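Long-range contacts in glutathione transferase (Phanerochaete chrysosporium, PDB 4F0C), which binds oxidized glutathione and, as a Ure2p-type fungal glutathione transferase, probably catalyses glutathione transfer or conjugation reactions: residues A[108-114]-A[172-177]; A[116-120]-A[143-148]; A[157-161]-A[202-207]. All coordinates share one frame; numbering follows the deposited sequence.

Contact 1. Residues A[108-114]-A[172-177]; sequences FQASGQG and SFVIWN. With GDS (oxidized glutathione disulfide), chain B.
The carboxamide of Gln113 reaches between Phe173 and Trp176 and ties the two helices together where they pack tightly. Its NE2 donates to Phe173 O at 3.0 Å, in the carbonyl plane on a lone pair and nearly straight at 172°; a second, weak bond goes to Asn177 OD1. Gln113 OE1 in turn accepts from Gln109 NE2 at 2.8 Å, so both ends of the amide are held and its rotation is fixed. A water donates to Ser172 O and, at 2.9 Å, to Gln113 OE1, and accepts from Trp176 N, joining the amide to the start of helix 174-184. Gln109 CB lies over one face of the Phe173 ring, 3.8 Å from its centroid, while Phe108 CD2 meets CZ at the edge of the Phe173 ring at 3.7 Å, the two rings being oblique. The side facing the ligand is sparser. There Gly114 CA makes a single CH-pi contact over the five-membered ring of Trp176, whose NE1 is hydrogen-bonded to Asn17 OD1 and lies 3.5 Å from OE5 of the oxidized glutathione disulfide. Buried helix packing of this kind belongs to the core of the all-helical C-terminal domain of the glutathione transferase fold, here at the wall of the glutathione disulfide pocket.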
loop_
_atom_site.group_PDB
_atom_site.type_symbol
_atom_site.label_atom_id
_atom_site.label_comp_id
_atom_site.label_asym_id
_atom_site.label_seq_id
_atom_site.Cartn_x
_atom_site.Cartn_y
_atom_site.Cartn_z
ATOM N N PHE A 108 -4.999 3.456 0.191
ATOM C CA PHE A 108 -5.851 2.801 -0.817
ATOM C C PHE A 108 -5.159 2.810 -2.190
ATOM O O PHE A 108 -5.138 1.802 -2.904
ATOM C CB PHE A 108 -7.260 3.421 -0.880
ATOM C CG PHE A 108 -8.121 2.844 -1.999
ATOM C CD1 PHE A 108 -8.261 1.479 -2.143
ATOM C CD2 PHE A 108 -8.761 3.674 -2.907
ATOM C CE1 PHE A 108 -9.060 0.914 -3.195
ATOM C CE2 PHE A 108 -9.565 3.134 -3.948
ATOM C CZ PHE A 108 -9.705 1.746 -4.086
ATOM N N GLN A 109 -4.571 3.943 -2.541
ATOM C CA GLN A 109 -3.818 4.005 -3.799
ATOM C C GLN A 109 -2.691 2.951 -3.762
ATOM O O GLN A 109 -2.493 2.182 -4.717
ATOM C CB GLN A 109 -3.192 5.398 -3.993
ATOM C CG GLN A 109 -2.589 5.587 -5.402
ATOM C CD GLN A 109 -1.238 4.862 -5.560
ATOM O OE1 GLN A 109 -0.373 4.941 -4.680
ATOM N NE2 GLN A 109 -1.056 4.154 -6.694
ATOM N N ALA A 110 -1.909 2.957 -2.686
ATOM C CA ALA A 110 -0.696 2.121 -2.640
ATOM C C ALA A 110 -0.957 0.613 -2.616
ATOM O O ALA A 110 -0.135 -0.178 -3.129
ATOM C CB ALA A 110 0.178 2.515 -1.435
ATOM N N SER A 111 -2.068 0.210 -2.006
ATOM C CA SER A 111 -2.339 -1.217 -1.794
ATOM C C SER A 111 -3.399 -1.726 -2.776
ATOM O O SER A 111 -3.466 -2.909 -3.091
ATOM C CB SER A 111 -2.793 -1.475 -0.334
ATOM O OG SER A 111 -4.027 -0.819 -0.039
ATOM N N GLY A 112 -4.252 -0.825 -3.240
ATOM C CA GLY A 112 -5.433 -1.238 -4.001
ATOM C C GLY A 112 -5.358 -0.785 -5.459
ATOM O O GLY A 112 -5.996 -1.386 -6.304
ATOM N N GLN A 113 -4.597 0.272 -5.762
ATOM C CA GLN A 113 -4.428 0.655 -7.180
ATOM C C GLN A 113 -3.127 0.090 -7.775
ATOM O O GLN A 113 -3.197 -0.781 -8.634
ATOM C CB GLN A 113 -4.503 2.167 -7.394
ATOM C CG GLN A 113 -4.496 2.580 -8.896
ATOM C CD GLN A 113 -4.079 4.030 -9.122
ATOM O OE1 GLN A 113 -3.110 4.507 -8.545
ATOM N NE2 GLN A 113 -4.804 4.726 -10.013
ATOM N N GLY A 114 -1.970 0.625 -7.363
ATOM C CA GLY A 114 -0.668 0.185 -7.888
ATOM C C GLY A 114 -0.497 -1.333 -8.070
ATOM O O GLY A 114 -0.207 -1.798 -9.162
ATOM N N SER A 172 -1.676 11.070 -6.312
ATOM C CA SER A 172 -1.077 9.738 -6.223
ATOM C C SER A 172 -1.719 8.730 -7.177
ATOM O O SER A 172 -1.072 7.764 -7.566
ATOM C CB SER A 172 -1.142 9.208 -4.765
ATOM O OG SER A 172 -2.478 8.800 -4.471
ATOM N N PHE A 173 -2.974 8.968 -7.575
ATOM C CA PHE A 173 -3.703 8.043 -8.452
ATOM C C PHE A 173 -3.480 8.288 -9.938
ATOM O O PHE A 173 -3.850 7.442 -10.770
ATOM C CB PHE A 173 -5.235 8.144 -8.228
ATOM C CG PHE A 173 -5.724 7.474 -6.977
ATOM C CD1 PHE A 173 -6.221 6.184 -7.020
ATOM C CD2 PHE A 173 -5.736 8.150 -5.762
ATOM C CE1 PHE A 173 -6.688 5.565 -5.859
ATOM C CE2 PHE A 173 -6.196 7.543 -4.606
ATOM C CZ PHE A 173 -6.697 6.243 -4.655
ATOM N N VAL A 174 -2.927 9.450 -10.281
ATOM C CA VAL A 174 -2.962 9.905 -11.668
ATOM C C VAL A 174 -2.207 8.970 -12.608
ATOM O O VAL A 174 -2.755 8.558 -13.633
ATOM C CB VAL A 174 -2.420 11.352 -11.804
ATOM C CG1 VAL A 174 -2.279 11.720 -13.289
ATOM C CG2 VAL A 174 -3.387 12.321 -11.104
ATOM N N ILE A 175 -0.956 8.631 -12.272
ATOM C CA ILE A 175 -0.119 7.929 -13.266
ATOM C C ILE A 175 -0.664 6.528 -13.613
ATOM O O ILE A 175 -0.752 6.180 -14.802
ATOM C CB ILE A 175 1.397 7.916 -12.922
ATOM C CG1 ILE A 175 2.226 7.445 -14.133
ATOM C CG2 ILE A 175 1.689 7.071 -11.657
ATOM C CD1 ILE A 175 2.281 8.450 -15.306
ATOM N N TRP A 176 -1.091 5.763 -12.604
ATOM C CA TRP A 176 -1.672 4.448 -12.895
ATOM C C TRP A 176 -3.023 4.549 -13.604
ATOM O O TRP A 176 -3.364 3.682 -14.422
ATOM C CB TRP A 176 -1.806 3.597 -11.635
ATOM C CG TRP A 176 -0.530 2.887 -11.238
ATOM C CD1 TRP A 176 0.276 3.177 -10.161
ATOM C CD2 TRP A 176 0.082 1.769 -11.908
ATOM N NE1 TRP A 176 1.339 2.311 -10.133
ATOM C CE2 TRP A 176 1.238 1.429 -11.179
ATOM C CE3 TRP A 176 -0.259 1.003 -13.039
ATOM C CZ2 TRP A 176 2.077 0.377 -11.552
ATOM C CZ3 TRP A 176 0.574 -0.046 -13.413
ATOM C CH2 TRP A 176 1.724 -0.352 -12.672
ATOM N N ASN A 177 -3.808 5.577 -13.296
ATOM C CA ASN A 177 -5.083 5.740 -14.029
ATOM C C ASN A 177 -4.843 6.049 -15.487
ATOM O O ASN A 177 -5.560 5.558 -16.364
ATOM C CB ASN A 177 -6.008 6.791 -13.386
ATOM C CG ASN A 177 -6.721 6.252 -12.152
ATOM O OD1 ASN A 177 -6.845 5.032 -11.975
ATOM N ND2 ASN A 177 -7.213 7.149 -11.305
HETATM N N1 GDS B . 4.889 0.223 -3.643
HETATM C CA1 GDS B . 6.087 0.697 -4.434
HETATM C C1 GDS B . 6.052 2.264 -4.641
HETATM O OE1 GDS B . 4.932 2.841 -4.779
HETATM O OE2 GDS B . 7.161 2.867 -4.583
HETATM C CB1 GDS B . 6.171 0.006 -5.841
HETATM C CG1 GDS B . 7.406 0.498 -6.632
HETATM C CD1 GDS B . 7.533 -0.312 -7.883
HETATM O O1 GDS B . 6.762 -1.190 -8.230
HETATM N N2 GDS B . 8.628 0.025 -8.655
HETATM C CA2 GDS B . 8.934 -0.686 -9.912
HETATM C C2 GDS B . 10.293 -1.335 -9.823
HETATM O O2 GDS B . 11.236 -0.719 -9.318
HETATM C CB2 GDS B . 9.041 0.306 -11.094
HETATM S SG2 GDS B . 7.400 0.925 -11.528
HETATM N N3 GDS B . 10.426 -2.553 -10.389
HETATM C CA3 GDS B . 11.710 -3.199 -10.373
HETATM C C3 GDS B . 11.578 -4.657 -9.950
HETATM O OE3 GDS B . 12.563 -5.408 -10.121
HETATM O OE4 GDS B . 10.504 -4.961 -9.399
HETATM N N4 GDS B . 4.225 -2.203 -9.075
HETATM C CA4 GDS B . 3.082 -2.454 -8.186
HETATM C C4 GDS B . 2.740 -1.130 -7.442
HETATM O OE5 GDS B . 2.951 -0.038 -8.031
HETATM O OE6 GDS B . 2.257 -1.264 -6.299
HETATM C C5 GDS B . 4.334 -2.847 -10.282
HETATM O O5 GDS B . 3.504 -3.655 -10.702
HETATM C CA5 GDS B . 5.538 -2.520 -11.156
HETATM N N5 GDS B . 5.890 -3.684 -12.016
HETATM C CB5 GDS B . 5.171 -1.305 -12.014
HETATM S SG5 GDS B . 6.663 -0.615 -12.828
HETATM C CA6 GDS B . 8.202 -6.934 -10.934
HETATM C C6 GDS B . 7.098 -8.054 -11.103
HETATM O OE7 GDS B . 7.454 -9.252 -11.052
HETATM O OE8 GDS B . 5.923 -7.664 -11.266
HETATM N N6 GDS B . 9.386 -7.489 -10.278
HETATM C CB6 GDS B . 8.507 -6.369 -12.353
HETATM C CG6 GDS B . 7.401 -5.439 -12.876
HETATM C CD6 GDS B . 7.177 -4.268 -11.928
HETATM O O6 GDS B . 8.017 -3.801 -11.150
HETATM O O HOH W 1 -1.062 6.162 -9.711
#

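Contact 2. Residues A[116-120]-A[143-148]. With GDS (oxidized glutathione disulfide), chain C.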
loop_
_atom_site.group_PDB
_atom_site.type_symbol
_atom_site.label_atom_id
_atom_site.label_comp_id
_atom_site.label_asym_id
_atom_site.label_seq_id
_atom_site.Cartn_x
_atom_site.Cartn_y
_atom_site.Cartn_z
ATOM N N TYR A 116 -2.531 -3.993 -8.069
ATOM C CA TYR A 116 -3.455 -4.719 -8.931
ATOM C C TYR A 116 -3.343 -4.219 -10.371
ATOM O O TYR A 116 -3.363 -5.005 -11.307
ATOM C CB TYR A 116 -4.901 -4.532 -8.430
ATOM C CG TYR A 116 -5.122 -5.284 -7.133
ATOM C CD1 TYR A 116 -5.471 -6.635 -7.136
ATOM C CD2 TYR A 116 -4.938 -4.657 -5.902
ATOM C CE1 TYR A 116 -5.676 -7.346 -5.920
ATOM C CE2 TYR A 116 -5.117 -5.358 -4.687
ATOM C CZ TYR A 116 -5.484 -6.696 -4.703
ATOM O OH TYR A 116 -5.661 -7.383 -3.501
ATOM N N PHE A 117 -3.250 -2.910 -10.542
ATOM C CA PHE A 117 -3.088 -2.360 -11.905
ATOM C C PHE A 117 -1.768 -2.914 -12.471
ATOM O O PHE A 117 -1.653 -3.256 -13.664
ATOM C CB PHE A 117 -3.046 -0.820 -11.900
ATOM C CG PHE A 117 -4.382 -0.136 -11.716
ATOM C CD1 PHE A 117 -5.333 -0.605 -10.798
ATOM C CD2 PHE A 117 -4.664 1.041 -12.427
ATOM C CE1 PHE A 117 -6.556 0.079 -10.628
ATOM C CE2 PHE A 117 -5.863 1.742 -12.252
ATOM C CZ PHE A 117 -6.823 1.255 -11.349
ATOM N N GLY A 118 -0.766 -3.005 -11.611
ATOM C CA GLY A 118 0.518 -3.566 -11.991
ATOM C C GLY A 118 0.468 -5.021 -12.437
ATOM O O GLY A 118 1.233 -5.413 -13.326
ATOM N N GLN A 119 -0.411 -5.833 -11.839
ATOM C CA GLN A 119 -0.498 -7.238 -12.269
ATOM C C GLN A 119 -1.138 -7.283 -13.652
ATOM O O GLN A 119 -0.705 -8.068 -14.490
ATOM C CB GLN A 119 -1.303 -8.108 -11.301
ATOM C CG GLN A 119 -0.753 -8.139 -9.883
ATOM C CD GLN A 119 0.744 -8.160 -9.871
ATOM O OE1 GLN A 119 1.373 -9.151 -10.270
ATOM N NE2 GLN A 119 1.344 -7.058 -9.401
ATOM N N ALA A 120 -2.154 -6.442 -13.899
ATOM C CA ALA A 120 -2.680 -6.315 -15.269
ATOM C C ALA A 120 -1.560 -5.941 -16.242
ATOM O O ALA A 120 -1.433 -6.552 -17.291
ATOM C CB ALA A 120 -3.793 -5.288 -15.346
ATOM N N GLU A 143 -10.410 -5.950 -11.837
ATOM C CA GLU A 143 -10.087 -5.206 -10.605
ATOM C C GLU A 143 -9.860 -3.721 -10.898
ATOM O O GLU A 143 -10.237 -2.853 -10.114
ATOM C CB GLU A 143 -8.847 -5.795 -9.883
ATOM C CG GLU A 143 -8.527 -5.113 -8.533
ATOM C CD GLU A 143 -9.625 -5.324 -7.441
ATOM O OE1 GLU A 143 -10.594 -6.064 -7.693
ATOM O OE2 GLU A 143 -9.507 -4.735 -6.353
ATOM N N ILE A 144 -9.236 -3.419 -12.031
ATOM C CA ILE A 144 -9.155 -2.015 -12.446
ATOM C C ILE A 144 -10.545 -1.370 -12.522
ATOM O O ILE A 144 -10.746 -0.283 -12.004
ATOM C CB ILE A 144 -8.432 -1.879 -13.825
ATOM C CG1 ILE A 144 -6.947 -2.213 -13.633
ATOM C CG2 ILE A 144 -8.682 -0.506 -14.410
ATOM C CD1 ILE A 144 -6.144 -2.382 -14.966
ATOM N N LEU A 145 -11.483 -2.032 -13.196
ATOM C CA LEU A 145 -12.852 -1.490 -13.322
ATOM C C LEU A 145 -13.508 -1.370 -11.951
ATOM O O LEU A 145 -14.306 -0.440 -11.711
ATOM C CB LEU A 145 -13.711 -2.361 -14.240
ATOM C CG LEU A 145 -13.199 -2.572 -15.669
ATOM C CD1 LEU A 145 -14.232 -3.335 -16.508
ATOM C CD2 LEU A 145 -12.902 -1.197 -16.278
ATOM N N ARG A 146 -13.200 -2.316 -11.059
ATOM C CA ARG A 146 -13.789 -2.269 -9.718
ATOM C C ARG A 146 -13.292 -1.018 -8.983
ATOM O O ARG A 146 -14.079 -0.285 -8.339
ATOM C CB ARG A 146 -13.483 -3.523 -8.887
ATOM C CG ARG A 146 -14.369 -3.632 -7.611
ATOM C CD ARG A 146 -13.787 -4.626 -6.563
ATOM N NE ARG A 146 -12.504 -4.160 -6.044
ATOM C CZ ARG A 146 -12.366 -3.276 -5.056
ATOM N NH1 ARG A 146 -13.443 -2.735 -4.457
ATOM N NH2 ARG A 146 -11.148 -2.929 -4.674
ATOM N N VAL A 147 -11.987 -0.768 -9.069
ATOM C CA VAL A 147 -11.399 0.404 -8.438
ATOM C C VAL A 147 -11.971 1.686 -9.058
ATOM O O VAL A 147 -12.282 2.628 -8.332
ATOM C CB VAL A 147 -9.858 0.379 -8.516
ATOM C CG1 VAL A 147 -9.211 1.766 -8.152
ATOM C CG2 VAL A 147 -9.310 -0.793 -7.614
ATOM N N PHE A 148 -12.095 1.711 -10.383
ATOM C CA PHE A 148 -12.783 2.825 -11.052
ATOM C C PHE A 148 -14.198 3.031 -10.478
ATOM O O PHE A 148 -14.616 4.168 -10.247
ATOM C CB PHE A 148 -12.912 2.573 -12.556
ATOM C CG PHE A 148 -11.647 2.829 -13.340
ATOM C CD1 PHE A 148 -10.534 3.420 -12.749
ATOM C CD2 PHE A 148 -11.578 2.470 -14.692
ATOM C CE1 PHE A 148 -9.377 3.640 -13.495
ATOM C CE2 PHE A 148 -10.423 2.690 -15.435
ATOM C CZ PHE A 148 -9.330 3.277 -14.843
HETATM N N1 GDS C . -5.221 -2.748 1.550
HETATM C CA1 GDS C . -6.423 -3.250 2.318
HETATM C C1 GDS C . -6.174 -3.186 3.877
HETATM O OE1 GDS C . -5.004 -3.393 4.321
HETATM O OE2 GDS C . -7.159 -2.852 4.595
HETATM C CB1 GDS C . -6.794 -4.725 1.928
HETATM C CG1 GDS C . -8.028 -5.218 2.718
HETATM C CD1 GDS C . -8.439 -6.555 2.190
HETATM O O1 GDS C . -7.863 -7.165 1.303
HETATM N N2 GDS C . -9.558 -7.078 2.807
HETATM C CA2 GDS C . -10.130 -8.377 2.399
HETATM C C2 GDS C . -11.550 -8.192 1.924
HETATM O O2 GDS C . -12.314 -7.448 2.546
HETATM C CB2 GDS C . -10.232 -9.338 3.606
HETATM S SG2 GDS C . -8.584 -9.907 4.081
HETATM N N3 GDS C . -11.942 -8.932 0.866
HETATM C CA3 GDS C . -13.296 -8.831 0.400
HETATM C C3 GDS C . -13.339 -8.692 -1.117
HETATM O OE3 GDS C . -14.442 -8.836 -1.688
HETATM O OE4 GDS C . -12.263 -8.375 -1.657
HETATM N N4 GDS C . -5.643 -8.554 0.157
HETATM C CA4 GDS C . -4.449 -7.911 -0.407
HETATM C C4 GDS C . -3.813 -7.010 0.694
HETATM O OE5 GDS C . -3.927 -7.361 1.896
HETATM O OE6 GDS C . -3.215 -5.997 0.279
HETATM C C5 GDS C . -6.005 -9.823 -0.223
HETATM O O5 GDS C . -5.371 -10.499 -1.034
HETATM C CA5 GDS C . -7.246 -10.430 0.419
HETATM N N5 GDS C . -7.882 -11.414 -0.501
HETATM C CB5 GDS C . -6.808 -11.111 1.720
HETATM S SG5 GDS C . -8.267 -11.552 2.740
HETATM C CA6 GDS C . -10.510 -10.566 -3.575
HETATM C C6 GDS C . -9.625 -11.095 -4.773
HETATM O OE7 GDS C . -10.152 -11.198 -5.902
HETATM O OE8 GDS C . -8.433 -11.369 -4.513
HETATM N N6 GDS C . -11.672 -9.840 -4.089
HETATM C CB6 GDS C . -10.904 -11.801 -2.712
HETATM C CG6 GDS C . -9.744 -12.320 -1.848
HETATM C CD6 GDS C . -9.221 -11.230 -0.921
HETATM O O6 GDS C . -9.872 -10.262 -0.510
#
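Phe117 and Ile144 meet at the centre of this helix pair; the axes of segments 116-120 and 143-148 approach to 10.0 Å and run antiparallel at 146°. From Phe117 CB the chain turns toward helix 143-148 because CG stands anti to the carbonyl carbon (chi1 -76°), and the ring carries the contact. CG and CD1 lie against Ile144 CG1, with CD1 at 3.6 Å, and this methylene sits over the ring face, 15° off its normal. CE1 reaches Val147 CB at 3.9 Å, in the ring plane. CZ at the tip touches Ile144 CG2 and Val147 CG1 and, slightly farther off, Phe148 CE1 at 4.1 Å. With an alanine here the ring is gone, and a gap would probably open between Ile144, Val147 and Phe148, leaving the Ile144 methylene without the face it rests on. Beside this core, Ala120 CB touches Ile144 CD1 at 3.8 Å, and Glu143 CG packs on Tyr116 CB at 3.7 Å. The Glu143 carboxylate is gripped side-on by NE and NH2 of Arg146, with NH2 to OE2 at 3.0 Å; the same NH2 binds Asn55 of the second subunit. Tyr116 OH lies 3.4 Å from CA4 of a bound glutathione disulfide and makes a weak hydrogen bond to Arg57 of the second subunit. Antiparallel pairing of long helices, here 96-126 and 134-155, is a hallmark of the C-terminal helical bundle of glutathione transferases.

Contact 3. Residues A[157-161]-A[202-207]; sequences QRQWL and RWHTAL. With SO4 (sulfate ion), chain D.
This contact belongs to the outer part of the helical C-terminal domain, where the loop between helix 134-155 and helix 168-172 lies against helix 198-209. Trp160 and Trp203 form its apolar heart. Their edges meet, Trp160 CE3 standing 3.8 Å from Trp203 CD1 with the ring planes 57° apart, and neither indole stacks on the other. Although its CB points away from the helix, Trp160 has CG anti to the carbonyl carbon (chi1 -59°), which brings the six-membered ring back over the helix. There CZ3 touches Leu207 CD2 at 3.9 Å, and CH2 lies more distantly beside the methyl of Ala206. At the other end of the Trp203 indole, CZ2 is met by Leu161 CD1 at 3.9 Å, the two side chains crossing at about a right angle. Trp203 NE1 is satisfied by Asp170, which also takes the backbone N-H of Leu161 and so links loop and helix through one carboxylate oxygen. The polar margin is slacker. Arg202 NH2 makes weak bonds to Arg158 O at 3.1 Å and to Gln159 O, while its NH1 binds Leu155 O; a water accepts from Arg202 NE at 2.8 Å and donates to Gln159 O. Turning the other way, Arg158 places NH1 2.8 Å from O3 and NH2 2.7 Å from O4 of a sulfate, and its NH1 also donates to Leu161 O. Gln104 and Trp105 of the same chain and Trp72 of the second subunit also bond the sulfate, which probably comes from the crystallisation liquor. The chemistry thus implies a junction held chiefly by indole and leucine packing, edged by Arg202, whose weak NH2 bonds are backed by a water bridge and the NH1 bond to Leu155 O.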
loop_
_atom_site.group_PDB
_atom_site.type_symbol
_atom_site.label_atom_id
_atom_site.label_comp_id
_atom_site.label_asym_id
_atom_site.label_seq_id
_atom_site.Cartn_x
_atom_site.Cartn_y
_atom_site.Cartn_z
ATOM N N GLN A 157 -19.836 12.792 -5.855
ATOM C CA GLN A 157 -20.384 13.608 -4.787
ATOM C C GLN A 157 -19.317 14.437 -4.088
ATOM O O GLN A 157 -19.610 15.098 -3.110
ATOM C CB GLN A 157 -21.066 12.708 -3.751
ATOM C CG GLN A 157 -22.253 11.970 -4.342
ATOM C CD GLN A 157 -23.152 11.394 -3.293
ATOM O OE1 GLN A 157 -22.691 10.861 -2.283
ATOM N NE2 GLN A 157 -24.454 11.493 -3.519
ATOM N N ARG A 158 -18.080 14.383 -4.563
ATOM C CA ARG A 158 -17.052 15.282 -4.031
ATOM C C ARG A 158 -16.120 15.648 -5.166
ATOM O O ARG A 158 -15.918 14.838 -6.072
ATOM C CB ARG A 158 -16.242 14.641 -2.872
ATOM C CG ARG A 158 -15.410 13.424 -3.274
ATOM C CD ARG A 158 -14.705 12.787 -2.036
ATOM N NE ARG A 158 -15.666 12.043 -1.180
ATOM C CZ ARG A 158 -15.293 11.217 -0.198
ATOM N NH1 ARG A 158 -13.992 11.041 0.053
ATOM N NH2 ARG A 158 -16.209 10.550 0.517
ATOM N N GLN A 159 -15.574 16.863 -5.123
ATOM C CA GLN A 159 -14.711 17.339 -6.203
ATOM C C GLN A 159 -13.344 16.649 -6.162
ATOM O O GLN A 159 -12.770 16.321 -7.207
ATOM C CB GLN A 159 -14.525 18.860 -6.104
ATOM C CG GLN A 159 -13.715 19.395 -7.274
ATOM C CD GLN A 159 -13.685 20.891 -7.335
ATOM O OE1 GLN A 159 -14.139 21.588 -6.406
ATOM N NE2 GLN A 159 -13.148 21.412 -8.435
ATOM N N TRP A 160 -12.829 16.473 -4.949
ATOM C CA TRP A 160 -11.485 15.929 -4.685
ATOM C C TRP A 160 -11.629 14.930 -3.539
ATOM O O TRP A 160 -12.599 14.994 -2.786
ATOM C CB TRP A 160 -10.542 17.063 -4.212
ATOM C CG TRP A 160 -10.391 18.197 -5.182
ATOM C CD1 TRP A 160 -10.822 19.480 -5.027
ATOM C CD2 TRP A 160 -9.736 18.145 -6.455
ATOM N NE1 TRP A 160 -10.482 20.241 -6.140
ATOM C CE2 TRP A 160 -9.817 19.440 -7.027
ATOM C CE3 TRP A 160 -9.088 17.132 -7.168
ATOM C CZ2 TRP A 160 -9.288 19.741 -8.279
ATOM C CZ3 TRP A 160 -8.569 17.440 -8.431
ATOM C CH2 TRP A 160 -8.658 18.732 -8.957
ATOM N N LEU A 161 -10.653 14.048 -3.344
ATOM C CA LEU A 161 -10.842 12.979 -2.350
ATOM C C LEU A 161 -10.961 13.466 -0.908
ATOM O O LEU A 161 -11.751 12.929 -0.149
ATOM C CB LEU A 161 -9.707 11.947 -2.435
ATOM C CG LEU A 161 -9.792 11.150 -3.739
ATOM C CD1 LEU A 161 -8.520 10.297 -3.929
ATOM C CD2 LEU A 161 -11.035 10.265 -3.765
ATOM N N ARG A 202 -13.959 13.106 -15.091
ATOM C CA ARG A 202 -13.922 14.550 -14.781
ATOM C C ARG A 202 -12.697 14.889 -13.938
ATOM O O ARG A 202 -11.944 15.827 -14.230
ATOM C CB ARG A 202 -15.172 14.938 -13.989
ATOM C CG ARG A 202 -15.245 16.400 -13.561
ATOM C CD ARG A 202 -16.151 16.569 -12.327
ATOM N NE ARG A 202 -15.499 16.146 -11.091
ATOM C CZ ARG A 202 -16.011 15.262 -10.231
ATOM N NH1 ARG A 202 -17.206 14.695 -10.471
ATOM N NH2 ARG A 202 -15.344 14.967 -9.116
ATOM N N TRP A 203 -12.511 14.108 -12.877
ATOM C CA TRP A 203 -11.429 14.332 -11.918
ATOM C C TRP A 203 -10.072 14.065 -12.544
ATOM O O TRP A 203 -9.134 14.873 -12.409
ATOM C CB TRP A 203 -11.695 13.401 -10.745
ATOM C CG TRP A 203 -10.648 13.110 -9.674
ATOM C CD1 TRP A 203 -10.313 13.896 -8.616
ATOM C CD2 TRP A 203 -9.973 11.861 -9.481
ATOM N NE1 TRP A 203 -9.434 13.226 -7.779
ATOM C CE2 TRP A 203 -9.228 11.965 -8.286
ATOM C CE3 TRP A 203 -9.930 10.655 -10.210
ATOM C CZ2 TRP A 203 -8.431 10.917 -7.807
ATOM C CZ3 TRP A 203 -9.143 9.614 -9.731
ATOM C CH2 TRP A 203 -8.405 9.753 -8.541
ATOM N N HIS A 204 -9.954 12.934 -13.231
ATOM C CA HIS A 204 -8.692 12.602 -13.913
ATOM C C HIS A 204 -8.351 13.678 -14.934
ATOM O O HIS A 204 -7.208 14.110 -15.045
ATOM C CB HIS A 204 -8.793 11.239 -14.602
ATOM C CG HIS A 204 -7.513 10.790 -15.237
ATOM N ND1 HIS A 204 -6.445 10.319 -14.501
ATOM C CD2 HIS A 204 -7.130 10.738 -16.535
ATOM C CE1 HIS A 204 -5.453 10.007 -15.322
ATOM N NE2 HIS A 204 -5.845 10.245 -16.562
ATOM N N THR A 205 -9.343 14.144 -15.687
ATOM C CA THR A 205 -9.060 15.140 -16.716
ATOM C C THR A 205 -8.610 16.445 -16.091
ATOM O O THR A 205 -7.717 17.121 -16.613
ATOM C CB THR A 205 -10.296 15.366 -17.643
ATOM O OG1 THR A 205 -10.597 14.129 -18.287
ATOM C CG2 THR A 205 -10.034 16.469 -18.705
ATOM N N ALA A 206 -9.232 16.811 -14.976
ATOM C CA ALA A 206 -8.849 18.038 -14.310
ATOM C C ALA A 206 -7.379 17.921 -13.848
ATOM O O ALA A 206 -6.605 18.870 -13.985
ATOM C CB ALA A 206 -9.783 18.345 -13.140
ATOM N N LEU A 207 -6.984 16.736 -13.379
ATOM C CA LEU A 207 -5.619 16.513 -12.901
ATOM C C LEU A 207 -4.592 16.591 -14.023
ATOM O O LEU A 207 -3.609 17.316 -13.916
ATOM C CB LEU A 207 -5.516 15.162 -12.152
ATOM C CG LEU A 207 -6.202 15.149 -10.781
ATOM C CD1 LEU A 207 -6.590 13.744 -10.327
ATOM C CD2 LEU A 207 -5.274 15.819 -9.746
HETATM S S SO4 D . -13.993 8.940 3.141
HETATM O O1 SO4 D . -13.441 7.583 3.273
HETATM O O2 SO4 D . -14.159 9.549 4.442
HETATM O O3 SO4 D . -13.086 9.907 2.480
HETATM O O4 SO4 D . -15.212 8.817 2.394
HETATM O O HOH W 2 -13.035 16.790 -9.912
#

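Overall arrangement
Contacts 1 and 2 are neighbours, their centres about 9 Å apart, and both draw on helix 96-126. Contact 2 falls wholly within the stretch of chain that contact 1 brings together, whereas contacts 1 and 3 interleave, their centres about 14 Å apart. Asn177 joins all three: it packs against Phe117 and Phe148 of contact 2 and against Trp203 of contact 3. Contact 2 is complete before contact 3 begins, and the two do not touch, their centres about 19 Å apart. Helix 174-184 packs against helices 96-126, 134-155 and 198-209, and helix 198-209 also touches 134-155, giving one continuous helical core. Contacts 1 and 2 both touch the second subunit and lie by the bound disulfides, whereas contact 3 touches no other chain.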